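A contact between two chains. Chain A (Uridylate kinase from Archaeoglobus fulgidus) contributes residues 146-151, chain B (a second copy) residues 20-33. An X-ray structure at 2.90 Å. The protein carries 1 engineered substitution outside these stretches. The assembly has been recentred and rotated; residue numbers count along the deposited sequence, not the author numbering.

Chain A 146-151: PKSDTS
Chain B (20-33) REFAKTIESVAQQN

An irregular segment of chain A lies along one helix of chain B, and the two run in the same sense: A:Lys147 meets B:Glu21, A:Ser148 meets B:Thr25, A:Asp149 meets B:Ser28 and A:Thr150 meets B:Gln32. Single steps of the irregular segment are thus matched to three- or four-residue steps of the helix, so one helical face supplies every partner. The CA atoms of A:Ser148 and B:Thr25 are 6.1 Å apart, those of A:Asp149 and B:Ser28 6.7 Å. Together the stretches bury 249 Å².

Through B:Val29 phi/psi stay near -60/-45, with regular bonds such as B:Ser28 N to B:Lys24 O at 3.0 Å; B:Ala30 is at -69/-26, B:Gln32 at -86/-39 and B:Asn33 at -125/-167. Chain A takes 68/-175 at A:Lys147, -88/79 at A:Ser148, -142/-177 at A:Asp149 and -89/-27 at A:Thr150. A weak bond from A:Asp149 N to A:Lys147 O, 3.3 Å, spans A:Ser148.

Charge pairing opens the contact. A:Lys147 (chi1 t, chi2 p, chi3 -138°, chi4 t) leaves its backbone sideways but brings NZ to 3.3 Å from OE2 of B:Glu21, whose chi1 and chi2 are both t; this salt bridge includes a weak hydrogen bond. The same NZ donates weakly to A:Ser148 OG at 3.2 Å, tying the lysine to its neighbour.

A second polar link joins B:Ser28 (chi1 -103°), which points toward chain A, to A:Asp149 (m, chi2 -40°): OG donates a weak hydrogen bond to OD1 at 3.2 Å.

Between these links, packing is close. A:Ser148 (m) points toward the helix, its CB 3.1 Å from OG1 of B:Thr25 (m). Farther along, A:Thr150 (chi1 28°) and B:Gln32 (chi1 23°, chi2 t) meet loosely, CG2 to OE1 at 4.3 Å. The rule is a small central pair, A:Ser148 and B:Thr25, with a lysine-glutamate salt bridge on one side and a serine-aspartate hydrogen bond on the other.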

# COMPACT_ATOMS: atom_id res chain seq x y z
N PRO A 146 -8.64 28.88 11.26
CA PRO A 146 -8.46 28.52 9.85
C PRO A 146 -9.17 27.21 9.51
O PRO A 146 -10.33 27.02 9.88
CB PRO A 146 -6.94 28.35 9.74
CG PRO A 146 -6.48 27.94 11.13
CD PRO A 146 -7.61 28.26 12.11
N LYS A 147 -8.47 26.34 8.79
CA LYS A 147 -8.89 24.97 8.56
C LYS A 147 -10.15 24.90 7.67
O LYS A 147 -10.60 25.92 7.12
CB LYS A 147 -9.06 24.23 9.91
CG LYS A 147 -9.09 22.70 9.90
CD LYS A 147 -8.15 22.10 8.87
CE LYS A 147 -8.81 20.93 8.15
NZ LYS A 147 -8.11 20.61 6.87
N SER A 148 -10.65 23.68 7.49
CA SER A 148 -11.94 23.40 6.89
C SER A 148 -12.97 23.42 8.02
O SER A 148 -13.37 22.37 8.55
CB SER A 148 -11.92 22.04 6.20
OG SER A 148 -10.73 21.88 5.45
N ASP A 149 -13.33 24.65 8.39
CA ASP A 149 -14.38 24.99 9.35
C ASP A 149 -15.07 26.24 8.80
O ASP A 149 -14.74 26.71 7.71
CB ASP A 149 -13.79 25.25 10.74
CG ASP A 149 -13.11 24.01 11.32
OD1 ASP A 149 -13.65 22.90 11.16
OD2 ASP A 149 -12.03 24.16 11.94
N THR A 150 -16.03 26.79 9.53
CA THR A 150 -16.92 27.80 8.95
C THR A 150 -16.46 29.26 9.05
O THR A 150 -16.82 30.08 8.21
CB THR A 150 -18.37 27.64 9.48
OG1 THR A 150 -18.33 27.07 10.80
CG2 THR A 150 -19.18 26.72 8.57
N SER A 151 -15.65 29.58 10.07
CA SER A 151 -15.24 30.97 10.32
C SER A 151 -13.96 31.35 9.56
O SER A 151 -12.96 31.71 10.19
CB SER A 151 -15.00 31.20 11.82
OG SER A 151 -15.93 30.49 12.61
N ARG B 20 -8.31 11.27 8.82
CA ARG B 20 -8.69 12.11 9.93
C ARG B 20 -9.11 13.50 9.42
O ARG B 20 -10.10 14.05 9.88
CB ARG B 20 -7.56 12.21 10.97
CG ARG B 20 -8.06 12.47 12.39
CD ARG B 20 -6.91 12.65 13.38
NE ARG B 20 -5.81 11.73 13.11
CZ ARG B 20 -5.70 10.51 13.65
NH1 ARG B 20 -6.62 10.06 14.49
NH2 ARG B 20 -4.65 9.75 13.34
N GLU B 21 -8.40 14.01 8.41
CA GLU B 21 -8.69 15.31 7.83
C GLU B 21 -10.06 15.34 7.16
O GLU B 21 -10.83 16.28 7.36
CB GLU B 21 -7.58 15.70 6.83
CG GLU B 21 -7.42 17.20 6.59
CD GLU B 21 -6.48 17.52 5.43
OE1 GLU B 21 -6.38 16.71 4.48
OE2 GLU B 21 -5.84 18.60 5.45
N PHE B 22 -10.37 14.30 6.38
CA PHE B 22 -11.70 14.19 5.75
C PHE B 22 -12.85 14.02 6.74
O PHE B 22 -13.87 14.71 6.65
CB PHE B 22 -11.73 13.04 4.74
CG PHE B 22 -11.14 13.38 3.41
CD1 PHE B 22 -11.88 14.08 2.46
CD2 PHE B 22 -9.84 13.01 3.10
CE1 PHE B 22 -11.33 14.39 1.22
CE2 PHE B 22 -9.29 13.32 1.87
CZ PHE B 22 -10.03 14.01 0.93
N ALA B 23 -12.68 13.10 7.70
CA ALA B 23 -13.67 12.87 8.74
C ALA B 23 -14.01 14.17 9.46
O ALA B 23 -15.18 14.54 9.57
CB ALA B 23 -13.19 11.83 9.74
N LYS B 24 -12.98 14.88 9.91
CA LYS B 24 -13.16 16.12 10.64
C LYS B 24 -14.02 17.13 9.88
O LYS B 24 -14.89 17.77 10.48
CB LYS B 24 -11.82 16.73 11.04
CG LYS B 24 -11.20 16.05 12.26
CD LYS B 24 -10.28 16.98 13.03
CE LYS B 24 -9.77 16.32 14.30
NZ LYS B 24 -8.97 17.26 15.14
N THR B 25 -13.79 17.23 8.58
CA THR B 25 -14.65 18.04 7.72
C THR B 25 -16.09 17.51 7.71
O THR B 25 -17.04 18.28 7.90
CB THR B 25 -14.07 18.14 6.30
OG1 THR B 25 -13.03 19.12 6.30
CG2 THR B 25 -15.13 18.56 5.29
N ILE B 26 -16.24 16.20 7.53
CA ILE B 26 -17.57 15.60 7.44
C ILE B 26 -18.33 15.80 8.75
O ILE B 26 -19.50 16.15 8.75
CB ILE B 26 -17.49 14.11 7.07
CG1 ILE B 26 -16.98 13.95 5.63
CG2 ILE B 26 -18.84 13.42 7.21
CD1 ILE B 26 -16.46 12.55 5.32
N GLU B 27 -17.63 15.62 9.86
CA GLU B 27 -18.18 15.86 11.17
C GLU B 27 -18.64 17.31 11.36
O GLU B 27 -19.71 17.55 11.90
CB GLU B 27 -17.16 15.49 12.24
CG GLU B 27 -17.65 15.65 13.65
CD GLU B 27 -18.73 14.67 13.98
OE1 GLU B 27 -18.42 13.46 14.12
OE2 GLU B 27 -19.89 15.12 14.12
N SER B 28 -17.83 18.27 10.90
CA SER B 28 -18.22 19.69 10.86
C SER B 28 -19.52 19.92 10.11
O SER B 28 -20.46 20.52 10.65
CB SER B 28 -17.14 20.56 10.23
OG SER B 28 -16.41 21.26 11.22
N VAL B 29 -19.57 19.44 8.87
CA VAL B 29 -20.78 19.57 8.07
C VAL B 29 -21.97 18.89 8.74
O VAL B 29 -23.10 19.38 8.66
CB VAL B 29 -20.57 19.03 6.65
CG1 VAL B 29 -21.79 19.28 5.80
CG2 VAL B 29 -19.37 19.70 6.01
N ALA B 30 -21.71 17.78 9.42
CA ALA B 30 -22.73 17.04 10.15
C ALA B 30 -23.28 17.75 11.38
O ALA B 30 -24.41 17.48 11.79
CB ALA B 30 -22.21 15.68 10.54
N GLN B 31 -22.49 18.65 11.98
CA GLN B 31 -22.96 19.43 13.14
C GLN B 31 -24.19 20.25 12.76
O GLN B 31 -25.18 20.28 13.49
CB GLN B 31 -21.87 20.36 13.70
CG GLN B 31 -20.50 19.74 13.94
CD GLN B 31 -20.40 18.89 15.21
OE1 GLN B 31 -21.41 18.48 15.79
NE2 GLN B 31 -19.17 18.62 15.64
N GLN B 32 -24.11 20.90 11.60
CA GLN B 32 -25.21 21.70 11.07
C GLN B 32 -26.23 20.88 10.25
O GLN B 32 -27.43 21.10 10.35
CB GLN B 32 -24.68 22.89 10.25
CG GLN B 32 -23.24 22.72 9.69
CD GLN B 32 -22.82 23.84 8.71
OE1 GLN B 32 -22.06 23.60 7.77
NE2 GLN B 32 -23.31 25.06 8.95
N ASN B 33 -25.74 19.92 9.47
CA ASN B 33 -26.56 19.30 8.41
C ASN B 33 -26.66 17.79 8.48
O ASN B 33 -26.28 17.16 9.48
CB ASN B 33 -26.01 19.68 7.04
CG ASN B 33 -25.63 21.14 6.93
OD1 ASN B 33 -24.44 21.48 6.92
ND2 ASN B 33 -26.63 22.01 6.87